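Local structure of transcriptional regulator, putative (Pseudomonas syringae pv. tomato, 2R5F) at residues 156-161 with 192-197. The protein is a putative transcriptional regulator of the SorC family that probably binds DNA and, through the domain described here, a sugar effector. Residues are numbered along the deposited sequence; the frame is centred on the assembly and turned at random.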
ATOM      1  N   ALA A 156       2.076   2.230   7.025  1.00 36.21           N
ATOM      2  CA  ALA A 156       2.491   1.660   5.724  1.00 36.19           C
ATOM      3  C   ALA A 156       1.359   1.720   4.743  1.00 35.52           C
ATOM      4  O   ALA A 156       0.266   1.279   5.040  1.00 35.80           O
ATOM      5  CB  ALA A 156       3.025   0.227   5.869  1.00 36.21           C
ATOM      6  N   ILE A 157       1.624   2.274   3.559  1.00 35.74           N
ATOM      7  CA  ILE A 157       0.666   2.304   2.483  1.00 35.22           C
ATOM      8  C   ILE A 157       1.130   1.355   1.373  1.00 36.01           C
ATOM      9  O   ILE A 157       2.200   1.535   0.802  1.00 36.74           O
ATOM     10  CB  ILE A 157       0.508   3.736   1.893  1.00 35.75           C
ATOM     11  CG1 ILE A 157       0.361   4.768   3.023  1.00 33.72           C
ATOM     12  CG2 ILE A 157      -0.650   3.746   0.854  1.00 34.83           C
ATOM     13  CD1 ILE A 157       0.388   6.145   2.575  1.00 34.79           C
ATOM     14  N   VAL A 158       0.330   0.342   1.064  1.00 36.72           N
ATOM     15  CA  VAL A 158       0.786  -0.764   0.191  1.00 36.62           C
ATOM     16  C   VAL A 158      -0.258  -1.148  -0.848  1.00 37.46           C
ATOM     17  O   VAL A 158      -1.467  -1.127  -0.578  1.00 38.89           O
ATOM     18  CB  VAL A 158       1.197  -2.053   1.018  1.00 37.80           C
ATOM     19  CG1 VAL A 158       2.341  -1.767   2.025  1.00 34.60           C
ATOM     20  CG2 VAL A 158      -0.011  -2.683   1.729  1.00 36.25           C
ATOM     21  N   GLY A 159       0.198  -1.498  -2.042  1.00 37.42           N
ATOM     22  CA  GLY A 159      -0.680  -2.069  -3.028  1.00 37.53           C
ATOM     23  C   GLY A 159      -0.608  -3.561  -2.775  1.00 37.76           C
ATOM     24  O   GLY A 159       0.214  -4.019  -1.991  1.00 36.78           O
ATOM     25  N   ILE A 160      -1.468  -4.318  -3.435  1.00 38.11           N
ATOM     26  CA  ILE A 160      -1.480  -5.768  -3.286  1.00 38.71           C
ATOM     27  C   ILE A 160      -1.428  -6.315  -4.704  1.00 39.74           C
ATOM     28  O   ILE A 160      -2.287  -5.998  -5.515  1.00 39.78           O
ATOM     29  CB  ILE A 160      -2.738  -6.230  -2.487  1.00 39.05           C
ATOM     30  CG1 ILE A 160      -2.660  -5.705  -1.037  1.00 39.30           C
ATOM     31  CG2 ILE A 160      -2.877  -7.771  -2.470  1.00 39.28           C
ATOM     32  CD1 ILE A 160      -4.000  -5.510  -0.375  1.00 40.82           C
ATOM     33  N   GLY A 161      -0.388  -7.085  -5.025  1.00 40.60           N
ATOM     34  CA  GLY A 161      -0.284  -7.702  -6.347  1.00 41.97           C
ATOM     35  C   GLY A 161      -0.887  -9.107  -6.399  1.00 43.00           C
ATOM     36  O   GLY A 161      -0.818  -9.863  -5.431  1.00 43.15           O
ATOM     37  N   ASP A 192       1.229 -10.794  -3.473  1.00 39.34           N
ATOM     38  CA  ASP A 192       2.401 -10.207  -2.827  1.00 39.43           C
ATOM     39  C   ASP A 192       2.082  -8.827  -2.298  1.00 39.70           C
ATOM     40  O   ASP A 192       1.239  -8.101  -2.849  1.00 38.82           O
ATOM     41  CB  ASP A 192       3.590 -10.119  -3.801  1.00 39.77           C
ATOM     42  CG  ASP A 192       3.507  -8.899  -4.735  1.00 42.36           C
ATOM     43  OD1 ASP A 192       2.850  -8.985  -5.788  1.00 45.88           O
ATOM     44  OD2 ASP A 192       4.128  -7.861  -4.441  1.00 43.92           O
ATOM     45  N   ILE A 193       2.760  -8.490  -1.205  1.00 39.92           N
ATOM     46  CA  ILE A 193       2.894  -7.121  -0.741  1.00 39.34           C
ATOM     47  C   ILE A 193       4.404  -6.866  -0.738  1.00 40.16           C
ATOM     48  O   ILE A 193       5.171  -7.665  -0.200  1.00 38.53           O
ATOM     49  CB  ILE A 193       2.315  -6.904   0.669  1.00 39.36           C
ATOM     50  CG1 ILE A 193       0.783  -7.031   0.644  1.00 39.12           C
ATOM     51  CG2 ILE A 193       2.757  -5.541   1.180  1.00 37.12           C
ATOM     52  CD1 ILE A 193       0.093  -7.091   1.993  1.00 37.22           C
ATOM     53  N   CYS A 194       4.810  -5.778  -1.389  1.00 41.03           N
ATOM     54  CA  CYS A 194       6.216  -5.361  -1.497  1.00 43.34           C
ATOM     55  C   CYS A 194       7.148  -6.422  -2.084  1.00 43.53           C
ATOM     56  O   CYS A 194       8.293  -6.504  -1.686  1.00 44.44           O
ATOM     57  CB  CYS A 194       6.763  -4.879  -0.151  1.00 43.36           C
ATOM     58  SG  CYS A 194       5.971  -3.368   0.466  1.00 45.88           S
ATOM     59  N   LEU A 195       6.646  -7.210  -3.033  1.00 43.75           N
ATOM     60  CA  LEU A 195       7.374  -8.339  -3.593  1.00 43.85           C
ATOM     61  C   LEU A 195       7.623  -9.418  -2.535  1.00 43.26           C
ATOM     62  O   LEU A 195       8.461 -10.290  -2.708  1.00 42.70           O
ATOM     63  CB  LEU A 195       8.689  -7.882  -4.242  1.00 44.60           C
ATOM     64  CG  LEU A 195       8.891  -8.254  -5.712  1.00 47.42           C
ATOM     65  CD1 LEU A 195       7.605  -7.999  -6.555  1.00 48.46           C
ATOM     66  CD2 LEU A 195      10.068  -7.490  -6.272  1.00 47.87           C
ATOM     67  N   ARG A 196       6.873  -9.370  -1.440  1.00 42.79           N
ATOM     68  CA  ARG A 196       6.868 -10.498  -0.505  1.00 41.94           C
ATOM     69  C   ARG A 196       5.595 -11.345  -0.713  1.00 41.43           C
ATOM     70  O   ARG A 196       4.501 -10.877  -0.494  1.00 40.58           O
ATOM     71  CB  ARG A 196       6.988  -9.991   0.938  1.00 42.33           C
ATOM     72  CG  ARG A 196       8.211  -9.070   1.200  1.00 42.70           C
ATOM     73  CD  ARG A 196       9.508  -9.855   1.043  1.00 45.50           C
ATOM     74  NE  ARG A 196      10.686  -9.065   1.394  1.00 49.02           N
ATOM     75  CZ  ARG A 196      11.614  -9.440   2.272  1.00 50.26           C
ATOM     76  NH1 ARG A 196      11.527 -10.608   2.896  1.00 51.73           N
ATOM     77  NH2 ARG A 196      12.635  -8.641   2.532  1.00 52.46           N
ATOM     78  N   TYR A 197       5.763 -12.605  -1.103  1.00 41.38           N
ATOM     79  CA  TYR A 197       4.644 -13.453  -1.502  1.00 41.17           C
ATOM     80  C   TYR A 197       4.006 -14.210  -0.344  1.00 40.42           C
ATOM     81  O   TYR A 197       4.678 -14.563   0.617  1.00 40.46           O
ATOM     82  CB  TYR A 197       5.087 -14.395  -2.642  1.00 41.73           C
ATOM     83  CG  TYR A 197       5.278 -13.644  -3.948  1.00 42.93           C
ATOM     84  CD1 TYR A 197       6.478 -12.983  -4.241  1.00 44.25           C
ATOM     85  CD2 TYR A 197       4.248 -13.559  -4.868  1.00 43.89           C
ATOM     86  CE1 TYR A 197       6.638 -12.269  -5.428  1.00 43.88           C
ATOM     87  CE2 TYR A 197       4.399 -12.859  -6.052  1.00 44.91           C
ATOM     88  CZ  TYR A 197       5.590 -12.213  -6.329  1.00 44.70           C
ATOM     89  OH  TYR A 197       5.694 -11.516  -7.525  1.00 44.31           O
TER
HETATM   90  O   HOH W   1       3.103  -4.022  -2.659  1.00 32.07           O
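A beta-hairpin with a two-residue loop, 192-197, adds its first strand antiparallel to the end of strand 155-162 in the mixed sheet of the putative sugar-binding domain, where Gly-161 and Asp-192 form a hydrogen-bonded pair. Gly-161 N gives its hydrogen to Asp-192 O at 2.9 Å, with an N-H...O angle of 157°; the return bond, Asp-192 N to Gly-161 O, is 3.0 Å long. Beyond this pair the chains part, and a water replaces direct pairing: it donates to Gly-159 O and accepts from Cys-194 N, the latter at 2.8 Å. A sulfate ion near Gly-159 probably comes from the crystallisation liquor, though such ions can mark pockets.

Ile-193 sends its two branches to different partners. CG1, anti to the carbonyl carbon (chi1 -69°), runs alongside Ile-160, whose side chain points the same way, with 4.1 Å between the two CG1 atoms. The side chains of Val-158 and Ile-193 cross at about a right angle, and CG2 of Ile-193 touches all three side-chain carbons of Val-158, CB at 3.8 Å. Val-158 CG1 also reaches Cys-194 SG, more loosely. Helix 237-245 continues this apolar layer, with Ala-239 and Ile-240 against Ile-160 and Ala-243 against Ile-193; Leu-221 of helix 218-222 also meets Ile-193.

The hairpin turns through a type I' turn from Ile-193 to Arg-196, its two central residues both having positive phi. Asp-192 braces it as an Asx motif: CG sits between the backbone N and carbonyl carbon (chi1 81°), and OD2 accepts from Leu-195 N at 3.0 Å on its anti side, the donor somewhat out of the carboxylate plane. The other oxygen, OD1, lies 3.4 Å from Gly-161 CA, while Asp-192 CB rests over the centre of the Tyr-197 ring, 3.5 Å above its plane.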